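Local atomic coordinates of homoserine dehydrogenase (Staphylococcus aureus M1064, PDB entry 4PG7), a protein that catalyses the NAD(P)-dependent interconversion of homoserine and aspartate semialdehyde in the aspartic acid pathway, and carries a C-terminal ACT domain. Residues 98-101 / 105-108; 123-128 / 324-329; 173-178 / 290-295; 304-309 / 314-319; 377-382 / 428-433. One frame throughout, in Å; residues are numbered along the deposited sequence.

Interaction 1: 98-101 / 105-108; sequences EVMG and PTVD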
# COMPACT_ATOMS: atom_id res chain seq x y z
N GLU A 98 -17.20 -14.07 15.80
CA GLU A 98 -17.64 -13.04 16.72
C GLU A 98 -17.65 -11.66 16.06
O GLU A 98 -16.63 -11.18 15.57
CB GLU A 98 -16.75 -13.04 17.96
CG GLU A 98 -17.20 -12.11 19.05
CD GLU A 98 -16.50 -10.76 18.99
OE1 GLU A 98 -15.24 -10.74 19.04
OE2 GLU A 98 -17.20 -9.72 18.87
N VAL A 99 -18.82 -11.03 16.07
CA VAL A 99 -19.04 -9.71 15.49
C VAL A 99 -19.86 -8.86 16.46
O VAL A 99 -20.61 -8.01 16.06
CB VAL A 99 -19.71 -9.80 14.11
CG1 VAL A 99 -18.76 -10.44 13.11
CG2 VAL A 99 -21.00 -10.60 14.17
N MET A 100 -19.68 -9.12 17.75
CA MET A 100 -20.47 -8.50 18.79
C MET A 100 -19.86 -7.17 19.23
O MET A 100 -20.59 -6.23 19.54
CB MET A 100 -20.55 -9.45 19.99
CG MET A 100 -21.41 -8.96 21.15
SD MET A 100 -23.17 -8.95 20.76
CE MET A 100 -23.59 -10.66 21.09
N GLY A 101 -18.53 -7.10 19.28
CA GLY A 101 -17.85 -5.97 19.88
C GLY A 101 -17.73 -6.17 21.37
O GLY A 101 -18.24 -7.16 21.94
N PRO A 105 -18.28 -8.94 28.31
CA PRO A 105 -17.68 -10.26 28.54
C PRO A 105 -17.08 -10.93 27.29
O PRO A 105 -16.67 -12.10 27.36
CB PRO A 105 -18.88 -11.07 29.03
CG PRO A 105 -20.04 -10.48 28.29
CD PRO A 105 -19.69 -9.06 27.92
N THR A 106 -17.02 -10.21 26.17
CA THR A 106 -16.72 -10.80 24.87
C THR A 106 -15.39 -11.56 24.81
O THR A 106 -15.34 -12.67 24.28
CB THR A 106 -16.71 -9.73 23.77
OG1 THR A 106 -17.91 -8.96 23.87
CG2 THR A 106 -16.64 -10.36 22.38
N VAL A 107 -14.34 -10.97 25.36
CA VAL A 107 -13.02 -11.62 25.32
C VAL A 107 -13.03 -12.96 26.08
O VAL A 107 -12.43 -13.93 25.61
CB VAL A 107 -11.89 -10.70 25.83
CG1 VAL A 107 -10.60 -11.47 26.01
CG2 VAL A 107 -11.68 -9.57 24.84
N ASP A 108 -13.71 -13.01 27.22
CA ASP A 108 -13.85 -14.27 27.97
C ASP A 108 -14.60 -15.34 27.17
O ASP A 108 -14.24 -16.52 27.24
CB ASP A 108 -14.56 -14.03 29.31
CG ASP A 108 -13.68 -13.27 30.31
OD1 ASP A 108 -12.43 -13.35 30.24
OD2 ASP A 108 -14.27 -12.59 31.19
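In the Rossmann-type NAD-binding domain, the turn that leaves parallel strand 95-98 meets the first turn of helix 106-115, and the meeting is made mainly by Thr-106 with Gly-101 and Glu-98. Thr-106 turns both branches of its side chain to the turn. Its hydroxyl OG1 donates to Gly-101 O at 2.7 Å, approaching the carbonyl with a tilt of 21° from its plane. Its methyl CG2, anti to the backbone N, rests instead on the Glu-98 carboxylate, with CG2 3.4 Å from CD and almost equally far from the two carboxylate oxygens. The two side chains cross at about a right angle.

Glu-98 can present its carboxylate here because its chain bends back at chi2 (-95°), carrying OE2 to the backbone N-H groups of Met-100 and Gly-101. OE1 accepts from Thr-122 OG1 and Asn-124 ND2, so both oxygens are bonded and the buried carboxylate is firmly fixed. The backbone of Gly-101, with a positive phi, would press a beta carbon against the preceding carbonyl oxygen, which accounts for glycine at this position. Met-100 adds only a marginal touch on the threonine, its side chain leading off toward Trp-109. Of the two bonds to Glu-98 OE2, that from Met-100 N (2.8 Å) arrives on the anti side and that from Gly-101 N (3.0 Å) nearly along the C-O axis.

Interaction 2: 123-128 / 324-329; sequences ANKDLL and LATGSA. With ACT (acetate ion), chain C.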
# COMPACT_ATOMS: atom_id res chain seq x y z
N ALA A 123 -14.26 -9.89 14.23
CA ALA A 123 -14.20 -8.55 13.62
C ALA A 123 -14.44 -7.49 14.69
O ALA A 123 -14.87 -6.38 14.40
CB ALA A 123 -15.25 -8.43 12.54
N ASN A 124 -14.15 -7.86 15.94
CA ASN A 124 -14.39 -7.02 17.09
C ASN A 124 -13.48 -5.77 17.08
O ASN A 124 -12.27 -5.89 17.27
CB ASN A 124 -14.15 -7.86 18.33
CG ASN A 124 -14.49 -7.16 19.62
OD1 ASN A 124 -14.34 -5.94 19.76
ND2 ASN A 124 -14.93 -7.95 20.61
N LYS A 125 -14.09 -4.60 16.89
CA LYS A 125 -13.34 -3.34 16.71
C LYS A 125 -12.81 -2.77 18.01
O LYS A 125 -12.04 -1.82 17.98
CB LYS A 125 -14.22 -2.28 16.06
CG LYS A 125 -14.71 -2.64 14.67
CD LYS A 125 -13.55 -2.84 13.70
CE LYS A 125 -14.04 -2.84 12.26
NZ LYS A 125 -12.90 -2.80 11.30
N ASP A 126 -13.22 -3.34 19.13
CA ASP A 126 -12.78 -2.85 20.43
C ASP A 126 -11.53 -3.57 20.94
O ASP A 126 -10.97 -3.15 21.95
CB ASP A 126 -13.91 -2.98 21.44
CG ASP A 126 -15.17 -2.29 20.98
OD1 ASP A 126 -15.09 -1.12 20.56
OD2 ASP A 126 -16.26 -2.92 21.02
N LEU A 127 -11.13 -4.67 20.29
CA LEU A 127 -9.93 -5.42 20.70
C LEU A 127 -8.67 -4.56 20.53
O LEU A 127 -8.48 -3.90 19.52
CB LEU A 127 -9.74 -6.68 19.86
CG LEU A 127 -10.40 -8.02 20.23
CD1 LEU A 127 -11.29 -8.01 21.47
CD2 LEU A 127 -10.97 -8.70 19.01
N LEU A 128 -7.80 -4.62 21.54
CA LEU A 128 -6.54 -3.91 21.53
C LEU A 128 -5.43 -4.96 21.56
O LEU A 128 -5.71 -6.17 21.52
CB LEU A 128 -6.48 -2.93 22.70
CG LEU A 128 -7.46 -1.76 22.56
CD1 LEU A 128 -7.65 -1.00 23.86
CD2 LEU A 128 -7.02 -0.81 21.47
N LEU A 324 -19.90 -4.25 4.55
CA LEU A 324 -19.80 -5.34 3.58
C LEU A 324 -18.36 -5.80 3.43
O LEU A 324 -18.09 -6.98 3.22
CB LEU A 324 -20.34 -4.90 2.21
N ALA A 325 -17.43 -4.85 3.50
CA ALA A 325 -16.01 -5.16 3.43
C ALA A 325 -15.54 -5.93 4.67
O ALA A 325 -14.80 -6.89 4.55
CB ALA A 325 -15.20 -3.88 3.27
N THR A 326 -15.99 -5.49 5.84
CA THR A 326 -15.71 -6.19 7.09
C THR A 326 -16.31 -7.60 7.03
O THR A 326 -15.63 -8.58 7.33
CB THR A 326 -16.27 -5.43 8.30
OG1 THR A 326 -15.73 -4.11 8.31
CG2 THR A 326 -15.91 -6.12 9.60
N GLY A 327 -17.57 -7.69 6.60
CA GLY A 327 -18.25 -8.98 6.45
C GLY A 327 -17.52 -9.87 5.46
O GLY A 327 -17.35 -11.07 5.69
N SER A 328 -17.10 -9.28 4.35
CA SER A 328 -16.39 -10.02 3.32
C SER A 328 -15.04 -10.54 3.84
O SER A 328 -14.62 -11.65 3.52
CB SER A 328 -16.19 -9.14 2.09
OG SER A 328 -15.58 -9.87 1.06
N ALA A 329 -14.37 -9.74 4.68
CA ALA A 329 -13.11 -10.16 5.28
C ALA A 329 -13.31 -11.33 6.26
O ALA A 329 -12.51 -12.26 6.30
CB ALA A 329 -12.42 -8.99 5.96
C ACT C . -18.29 -5.21 15.89
O ACT C . -18.09 -5.73 14.76
OXT ACT C . -17.35 -4.97 16.67
CH3 ACT C . -19.67 -4.82 16.31
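Ala-123 and Thr-326 meet methyl to methyl: CB of Ala-123 lies 3.8 Å from CG2 of Thr-326 and forms the heart of a small, buried contact of 99 Å². Beside it comes the end of Lys-125, whose NZ stops 4.3 Å from Thr-326 OG1, too far for a hydrogen bond. Each polar end is engaged elsewhere, NZ with Ala-150 O and OG1 with Gly-322 O one helical turn back. With OG1 beside the backbone N (chi1 -57°) and turned to its own helix, CG2 is the branch that faces Ala-123. To reach the helix, Lys-125 bends at chi2 (-61°), after which the chain runs extended to its amine.

Behind the lysine, its backbone N donates to OXT of an acetate ion, probably from the crystallisation liquor, in a nearly straight bond 3.3 Å long. Asn-124 forms an Asx turn: its OD1 accepts from Asp-126 N at 2.9 Å in the carbonyl plane, within a type I turn from Asn-124 to Leu-127. The ND2 of the same amide binds Glu-98 OE1 and Gly-102 O, so the group is gripped at both ends and its rotation is set.

The contact thus joins the loop leaving the C-terminal end of strand 119-122 in the nucleotide-binding sheet, on its way to helix 129-141, to helix 323-339, while Leu-127 farther along the loop packs on Val-107 of helix 106-115.

Interaction 3: 173-178 / 290-295; sequences KFMGIL and KKHQLA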
# COMPACT_ATOMS: atom_id res chain seq x y z
N LYS A 173 9.65 2.65 12.24
CA LYS A 173 8.74 3.77 12.45
C LYS A 173 7.55 3.66 11.49
O LYS A 173 7.71 3.23 10.36
CB LYS A 173 9.48 5.10 12.27
CG LYS A 173 8.61 6.36 12.37
CD LYS A 173 9.47 7.61 12.30
CE LYS A 173 8.63 8.87 12.32
NZ LYS A 173 9.43 10.10 12.01
N PHE A 174 6.37 4.03 11.96
CA PHE A 174 5.25 4.27 11.06
C PHE A 174 4.58 5.57 11.42
O PHE A 174 4.58 5.98 12.57
CB PHE A 174 4.24 3.12 11.09
CG PHE A 174 3.49 2.99 12.39
CD1 PHE A 174 2.34 3.75 12.63
CD2 PHE A 174 3.88 2.08 13.35
CE1 PHE A 174 1.64 3.64 13.82
CE2 PHE A 174 3.17 1.96 14.54
CZ PHE A 174 2.06 2.74 14.78
N MET A 175 4.00 6.20 10.41
CA MET A 175 3.17 7.38 10.58
C MET A 175 1.92 7.17 9.75
O MET A 175 2.02 6.77 8.59
CB MET A 175 3.86 8.63 10.06
CG MET A 175 5.11 9.00 10.80
SD MET A 175 5.71 10.59 10.22
CE MET A 175 6.34 10.20 8.61
N GLY A 176 0.77 7.48 10.32
CA GLY A 176 -0.45 7.25 9.62
C GLY A 176 -1.52 8.28 9.80
O GLY A 176 -1.59 8.96 10.84
N ILE A 177 -2.34 8.41 8.76
CA ILE A 177 -3.60 9.12 8.85
C ILE A 177 -4.63 8.02 9.05
O ILE A 177 -4.83 7.22 8.14
CB ILE A 177 -3.85 9.96 7.59
CG1 ILE A 177 -2.80 11.07 7.53
CG2 ILE A 177 -5.28 10.49 7.56
CD1 ILE A 177 -2.67 11.78 6.19
N LEU A 178 -5.18 7.93 10.27
CA LEU A 178 -5.86 6.74 10.73
C LEU A 178 -7.31 6.95 11.10
O LEU A 178 -7.97 6.02 11.57
CB LEU A 178 -5.14 6.11 11.91
CG LEU A 178 -3.68 5.72 11.63
CD1 LEU A 178 -3.04 5.18 12.90
CD2 LEU A 178 -3.61 4.68 10.53
N LYS A 290 4.76 19.53 2.58
CA LYS A 290 3.88 19.37 1.42
C LYS A 290 4.36 18.39 0.38
O LYS A 290 3.56 17.89 -0.39
CB LYS A 290 3.67 20.71 0.72
CG LYS A 290 2.72 21.65 1.42
CD LYS A 290 2.71 22.97 0.65
CE LYS A 290 1.76 23.98 1.28
NZ LYS A 290 1.96 25.33 0.65
N LYS A 291 5.65 18.12 0.31
CA LYS A 291 6.18 17.16 -0.65
C LYS A 291 6.12 15.71 -0.17
O LYS A 291 6.33 14.81 -0.95
CB LYS A 291 7.64 17.52 -0.99
CG LYS A 291 7.79 18.88 -1.66
CD LYS A 291 9.25 19.32 -1.69
CE LYS A 291 9.65 19.87 -0.34
NZ LYS A 291 11.02 19.53 0.09
N HIS A 292 5.86 15.49 1.12
CA HIS A 292 5.77 14.14 1.67
C HIS A 292 4.51 13.45 1.13
O HIS A 292 3.44 14.07 1.02
CB HIS A 292 5.69 14.21 3.20
CG HIS A 292 6.04 12.94 3.89
ND1 HIS A 292 5.14 11.91 4.07
CD2 HIS A 292 7.20 12.51 4.46
CE1 HIS A 292 5.71 10.92 4.72
NE2 HIS A 292 6.97 11.25 4.95
N GLN A 293 4.61 12.16 0.85
CA GLN A 293 3.48 11.38 0.36
C GLN A 293 2.24 11.54 1.24
O GLN A 293 1.13 11.59 0.73
CB GLN A 293 3.87 9.91 0.18
CG GLN A 293 3.27 9.15 -1.00
CD GLN A 293 3.19 9.86 -2.34
OE1 GLN A 293 4.18 10.37 -2.87
NE2 GLN A 293 1.99 9.84 -2.93
N LEU A 294 2.40 11.62 2.57
CA LEU A 294 1.27 11.79 3.47
C LEU A 294 0.55 13.11 3.32
O LEU A 294 -0.64 13.19 3.62
CB LEU A 294 1.66 11.62 4.93
CG LEU A 294 1.79 10.22 5.46
CD1 LEU A 294 2.25 10.28 6.91
CD2 LEU A 294 0.51 9.42 5.35
N ALA A 295 1.26 14.15 2.89
CA ALA A 295 0.67 15.45 2.79
C ALA A 295 -0.51 15.44 1.81
O ALA A 295 -1.41 16.26 1.94
CB ALA A 295 1.69 16.49 2.37
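Met-175 is the first residue of strand 171-177 to meet the loop 290-295, and it does so at two levels. Near the backbone, its CB lies 3.9 Å from CD1 of Leu-294, and the same methyl is equally close to the carbonyl oxygen of Met-175. Farther out, the chain bends at chi3 (-72°) and brings the terminal CE to the imidazole of His-292, 3.9 Å from NE2. Two residues on, Ile-177 points to the same side of the strand. Its CD1 packs against the other branch of the leucine, 4.0 Å from Leu-294 CD2, and comes within 3.6 Å of Leu-294 O, the two side chains lying alongside with opposite directions. Leu-294 is therefore shared, one methyl going to each of the two strand residues.

The loop holds itself in shape for this. Leu-294 N donates to His-292 ND1 over 3.1 Å, close to the ring plane, which fixes the imidazole and indicates that ND1 is the unprotonated nitrogen. Ala-295 N, bonded to His-292 O at 2.9 Å, tightens the same bend.

Strand 171-177 lies between antiparallel strands 264-275 and 302-308, and the loop covers this part of the sheet. The ring of His-292 also meets that of Tyr-305 on strand 302-308, and Gln-293 NE2 hydrogen-bonds to Gln-293 O of the second subunit, so the loop reaches the dimer interface beside strand 314-318.

Interaction 4: 304-309 / 314-319; sequences IYVIGD and TMFYGK. With ACT (acetate ion), chain E.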
# COMPACT_ATOMS: atom_id res chain seq x y z
N ILE A 304 -1.00 4.55 5.69
CA ILE A 304 0.09 4.20 6.61
C ILE A 304 1.39 4.25 5.87
O ILE A 304 1.56 3.55 4.87
CB ILE A 304 0.06 2.76 7.19
CG1 ILE A 304 -1.34 2.34 7.50
CG2 ILE A 304 0.95 2.68 8.45
CD1 ILE A 304 -1.90 3.02 8.72
N TYR A 305 2.30 5.04 6.40
CA TYR A 305 3.61 5.25 5.86
C TYR A 305 4.60 4.53 6.77
O TYR A 305 4.66 4.82 7.96
CB TYR A 305 3.92 6.73 5.86
CG TYR A 305 5.09 7.12 5.03
CD1 TYR A 305 4.93 7.46 3.69
CD2 TYR A 305 6.36 7.16 5.58
CE1 TYR A 305 6.01 7.82 2.91
CE2 TYR A 305 7.45 7.54 4.81
CZ TYR A 305 7.27 7.86 3.48
OH TYR A 305 8.37 8.21 2.74
N VAL A 306 5.41 3.65 6.19
CA VAL A 306 6.24 2.74 6.97
C VAL A 306 7.69 2.93 6.59
O VAL A 306 8.03 2.98 5.40
CB VAL A 306 5.81 1.29 6.70
CG1 VAL A 306 6.76 0.31 7.34
CG2 VAL A 306 4.39 1.07 7.21
N ILE A 307 8.54 3.07 7.61
CA ILE A 307 9.97 3.32 7.45
C ILE A 307 10.72 2.16 8.08
O ILE A 307 10.33 1.65 9.14
CB ILE A 307 10.35 4.64 8.13
CG1 ILE A 307 9.66 5.81 7.42
CG2 ILE A 307 11.87 4.85 8.15
CD1 ILE A 307 9.55 7.05 8.26
N GLY A 308 11.78 1.71 7.41
CA GLY A 308 12.57 0.57 7.89
C GLY A 308 14.02 0.59 7.47
O GLY A 308 14.43 1.37 6.59
N ASP A 309 14.82 -0.24 8.14
CA ASP A 309 16.20 -0.50 7.75
C ASP A 309 16.18 -1.79 6.93
O ASP A 309 15.55 -2.77 7.34
CB ASP A 309 17.09 -0.69 8.98
N THR A 314 7.66 2.85 2.47
CA THR A 314 6.49 2.36 1.76
C THR A 314 5.26 3.08 2.30
O THR A 314 5.28 3.63 3.41
CB THR A 314 6.31 0.83 1.89
OG1 THR A 314 6.18 0.50 3.26
CG2 THR A 314 7.48 0.06 1.31
N MET A 315 4.19 3.06 1.51
CA MET A 315 2.90 3.60 1.98
C MET A 315 1.74 2.86 1.35
O MET A 315 1.79 2.44 0.19
CB MET A 315 2.79 5.11 1.69
CG MET A 315 1.65 5.83 2.45
SD MET A 315 1.37 7.56 1.91
CE MET A 315 0.57 7.16 0.35
N PHE A 316 0.70 2.70 2.15
CA PHE A 316 -0.54 2.08 1.74
C PHE A 316 -1.62 3.13 1.91
O PHE A 316 -1.66 3.80 2.94
CB PHE A 316 -0.79 0.85 2.62
CG PHE A 316 0.39 -0.08 2.67
CD1 PHE A 316 0.45 -1.20 1.82
CD2 PHE A 316 1.49 0.19 3.49
CE1 PHE A 316 1.55 -2.04 1.84
CE2 PHE A 316 2.59 -0.64 3.50
CZ PHE A 316 2.62 -1.76 2.68
N TYR A 317 -2.47 3.29 0.90
CA TYR A 317 -3.47 4.35 0.88
C TYR A 317 -4.82 3.76 0.53
O TYR A 317 -4.91 2.94 -0.38
CB TYR A 317 -3.05 5.38 -0.16
CG TYR A 317 -4.08 6.40 -0.65
CD1 TYR A 317 -4.16 7.64 -0.07
CD2 TYR A 317 -4.91 6.13 -1.75
CE1 TYR A 317 -5.07 8.60 -0.53
CE2 TYR A 317 -5.82 7.08 -2.23
CZ TYR A 317 -5.89 8.32 -1.61
OH TYR A 317 -6.75 9.28 -2.05
N GLY A 318 -5.86 4.16 1.24
CA GLY A 318 -7.23 3.73 0.94
C GLY A 318 -8.20 4.20 1.99
O GLY A 318 -7.78 4.75 3.03
N LYS A 319 -9.50 4.01 1.75
CA LYS A 319 -10.52 4.38 2.73
C LYS A 319 -10.74 3.27 3.73
O LYS A 319 -10.29 2.14 3.53
CB LYS A 319 -11.85 4.64 2.07
CG LYS A 319 -11.90 5.75 1.07
CD LYS A 319 -13.35 5.94 0.65
CE LYS A 319 -13.47 6.79 -0.59
NZ LYS A 319 -14.88 6.87 -1.03
C ACT E . -9.80 10.47 -4.85
O ACT E . -8.70 9.89 -4.60
OXT ACT E . -10.42 10.34 -5.93
CH3 ACT E . -10.42 11.36 -3.83
O HOH W 1 9.42 0.49 4.14
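Tyr-305 and Met-315 both place CG anti to the backbone N (chi1 -166° and -165°), which brings the ring of the tyrosine and the chain of the methionine together, set nearly square to each other. Tyr-305 CD1 packs 3.8 Å from Met-315 CB, while the sulfur SD sits in the ring plane at the tyrosine edge, 5.3 Å from the ring centroid, a Met-aromatic contact. Thr-314 O lies over one face of the same ring, offset toward its rim. The phenol hydroxyl is taken up by Asp-313 OD2.

Their places as a non-hydrogen-bonded pair put both residues on one face of a beta hairpin, and the pair is flanked by two hydrogen-bonded ones. Ile-304 and Phe-316 exchange N-H...O bonds of 2.9 Å (Ile-304 N to Phe-316 O) and 3.0 Å (Phe-316 N to Ile-304 O). Val-306 N to Thr-314 O is 2.8 Å and nearly straight, with the return bond from Thr-314 N to Val-306 O. On the face of Ile-304, Val-306 and Phe-316, the valine and Thr-314 lie side by side, with Thr-314 OG1 3.5 Å from Val-306 CB, and Val-306 CG2 comes near the edge of the Phe-316 ring. A water donates to Val-306 O and is weakly bonded to Thr-314 OG1.

Strand 302-308 has strand 171-177 along its other edge. Strand 314-318 pairs antiparallel with a strand of the second subunit, where Phe-316 packs on Phe-316 and Met-315 on Met-315 of that chain, so the hairpin carries the sheet across the dimer interface.

Interaction 5: 377-382 / 428-433; sequences FFVVVN and ELITKH
Ile-430 reaches from its helix over two valines of one strand and touches each with a different branch. Its longer arm meets Val-379 tip to tip, CD1 lying 4.1 Å from CG1 of the valine. Its CG2 methyl comes against Val-381 CG1, also at 4.1 Å, and here the side chains run roughly perpendicular. The contact is purely apolar and small, burying 96 Å², with the nearest backbones, at Val-381 and Ile-430, still 8.9 Å apart between CA atoms.

The torsions explain how one isoleucine serves both partners. CG1 of Ile-430 is anti to its carbonyl carbon (chi1 -70°) and the chain continues extended to CD1, while CG2 is anti to the backbone N and turns to Val-381. The two valines are rotated differently: CG1 is anti to the backbone N in Val-379 but anti to the carbonyl carbon in Val-381. Being two residues apart on the strand, they face the helix together. The short helix ends here, with Lys-432 N bonded to Glu-428 O at 2.9 Å before His-433 leaves helical geometry.

The succession of strand 375-382, helix 388-398, strands 404-411 and 414-422, helix 427-432 and strand 436-444 is the beta-alpha-beta-beta-alpha-beta order of an ACT domain. Both helices cover the same side of its antiparallel sheet: Ile-430 also packs on Leu-395 and Ile-398, and Val-381 on Phe-391, all of helix 388-398, while strand 375-382 runs between strands 414-422 and 436-444.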
# COMPACT_ATOMS: atom_id res chain seq x y z
N PHE A 377 9.78 20.78 15.42
CA PHE A 377 8.64 21.34 16.16
C PHE A 377 8.12 22.61 15.55
O PHE A 377 8.89 23.41 15.02
CB PHE A 377 9.07 21.61 17.60
CG PHE A 377 9.52 20.38 18.33
CD1 PHE A 377 8.61 19.61 19.03
CD2 PHE A 377 10.87 19.98 18.31
CE1 PHE A 377 9.03 18.46 19.72
CE2 PHE A 377 11.30 18.85 18.99
CZ PHE A 377 10.37 18.09 19.69
N PHE A 378 6.81 22.82 15.69
CA PHE A 378 6.13 24.04 15.31
C PHE A 378 5.64 24.66 16.60
O PHE A 378 4.85 24.06 17.30
CB PHE A 378 4.94 23.69 14.42
CG PHE A 378 4.00 24.83 14.11
CD1 PHE A 378 4.34 25.80 13.20
CD2 PHE A 378 2.72 24.84 14.63
CE1 PHE A 378 3.44 26.82 12.86
CE2 PHE A 378 1.82 25.84 14.30
CZ PHE A 378 2.18 26.83 13.40
N VAL A 379 6.13 25.85 16.91
CA VAL A 379 5.89 26.47 18.20
C VAL A 379 5.17 27.80 17.98
O VAL A 379 5.65 28.63 17.23
CB VAL A 379 7.21 26.77 18.93
CG1 VAL A 379 6.92 27.38 20.30
CG2 VAL A 379 8.05 25.51 19.10
N VAL A 380 4.03 27.99 18.64
CA VAL A 380 3.26 29.24 18.57
C VAL A 380 3.36 29.98 19.89
O VAL A 380 3.09 29.40 20.95
CB VAL A 380 1.78 28.95 18.31
CG1 VAL A 380 1.01 30.26 18.19
CG2 VAL A 380 1.62 28.13 17.05
N VAL A 381 3.81 31.23 19.82
CA VAL A 381 3.97 32.08 20.99
C VAL A 381 3.06 33.30 20.85
O VAL A 381 2.97 33.89 19.76
CB VAL A 381 5.43 32.54 21.21
CG1 VAL A 381 6.33 31.34 21.42
CG2 VAL A 381 5.93 33.35 20.03
N ASN A 382 2.40 33.67 21.94
CA ASN A 382 1.53 34.85 21.97
C ASN A 382 2.05 35.95 22.91
O ASN A 382 2.98 35.72 23.68
CB ASN A 382 0.11 34.52 22.46
CG ASN A 382 -0.46 33.25 21.88
OD1 ASN A 382 -0.97 32.39 22.60
ND2 ASN A 382 -0.47 33.17 20.57
N GLU A 428 9.56 24.16 27.25
CA GLU A 428 9.91 24.60 28.61
C GLU A 428 10.95 25.68 28.57
O GLU A 428 10.88 26.66 29.30
CB GLU A 428 10.47 23.42 29.42
CG GLU A 428 9.40 22.40 29.81
CD GLU A 428 9.83 21.53 30.98
OE1 GLU A 428 9.02 20.66 31.36
OE2 GLU A 428 10.97 21.69 31.51
N LEU A 429 11.93 25.49 27.71
CA LEU A 429 12.98 26.43 27.54
C LEU A 429 12.44 27.82 27.11
O LEU A 429 12.81 28.85 27.68
CB LEU A 429 13.96 25.88 26.50
CG LEU A 429 15.04 26.84 26.04
CD1 LEU A 429 16.00 27.14 27.18
CD2 LEU A 429 15.78 26.21 24.87
N ILE A 430 11.59 27.82 26.11
CA ILE A 430 10.99 29.06 25.60
C ILE A 430 10.15 29.72 26.70
O ILE A 430 10.18 30.94 26.86
CB ILE A 430 10.22 28.80 24.31
CG1 ILE A 430 11.22 28.47 23.20
CG2 ILE A 430 9.39 30.00 23.88
CD1 ILE A 430 10.63 27.83 21.96
N THR A 431 9.44 28.90 27.47
CA THR A 431 8.63 29.35 28.61
C THR A 431 9.47 30.00 29.70
O THR A 431 9.14 31.09 30.16
CB THR A 431 7.80 28.18 29.17
OG1 THR A 431 6.87 27.75 28.17
CG2 THR A 431 7.02 28.59 30.42
N LYS A 432 10.61 29.40 30.06
CA LYS A 432 11.47 30.00 31.08
C LYS A 432 12.14 31.29 30.62
O LYS A 432 12.58 32.09 31.45
CB LYS A 432 12.46 28.98 31.67
CG LYS A 432 13.61 28.61 30.76
CD LYS A 432 14.94 28.32 31.48
CE LYS A 432 15.55 26.98 31.08
NZ LYS A 432 16.97 26.87 31.52
N HIS A 433 12.24 31.50 29.30
CA HIS A 433 12.69 32.79 28.74
C HIS A 433 11.57 33.83 28.56
O HIS A 433 11.75 34.83 27.88
CB HIS A 433 13.44 32.57 27.43
CG HIS A 433 14.86 32.16 27.65
ND1 HIS A 433 15.83 33.07 27.97
CD2 HIS A 433 15.44 30.95 27.72
CE1 HIS A 433 16.97 32.44 28.18
NE2 HIS A 433 16.76 31.15 28.02

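Interactions 1 and 2 have centres 12 Å apart, and Glu-98 O bonds to Ala-123 N (3.0 Å), tying adjacent strand ends. The acetate held in interaction 2 also lies close to Gly-101 of interaction 1. Interactions 3 and 4, centres 8 Å apart, share neighbouring strands 171-177 and 302-308, and both reach the second subunit. Helix 323-339 follows the hairpin of interaction 4 in the chain, and the nearest atoms of interactions 2 and 4 are about 8 Å apart. Interaction 5 lies farther along the same sheet as interactions 3 and 4, about 11 Å from interaction 3 between nearest atoms; its Val-379 side chain is about 11 Å from the bound lysine, whose pocket includes Asp-438 and Lys-439.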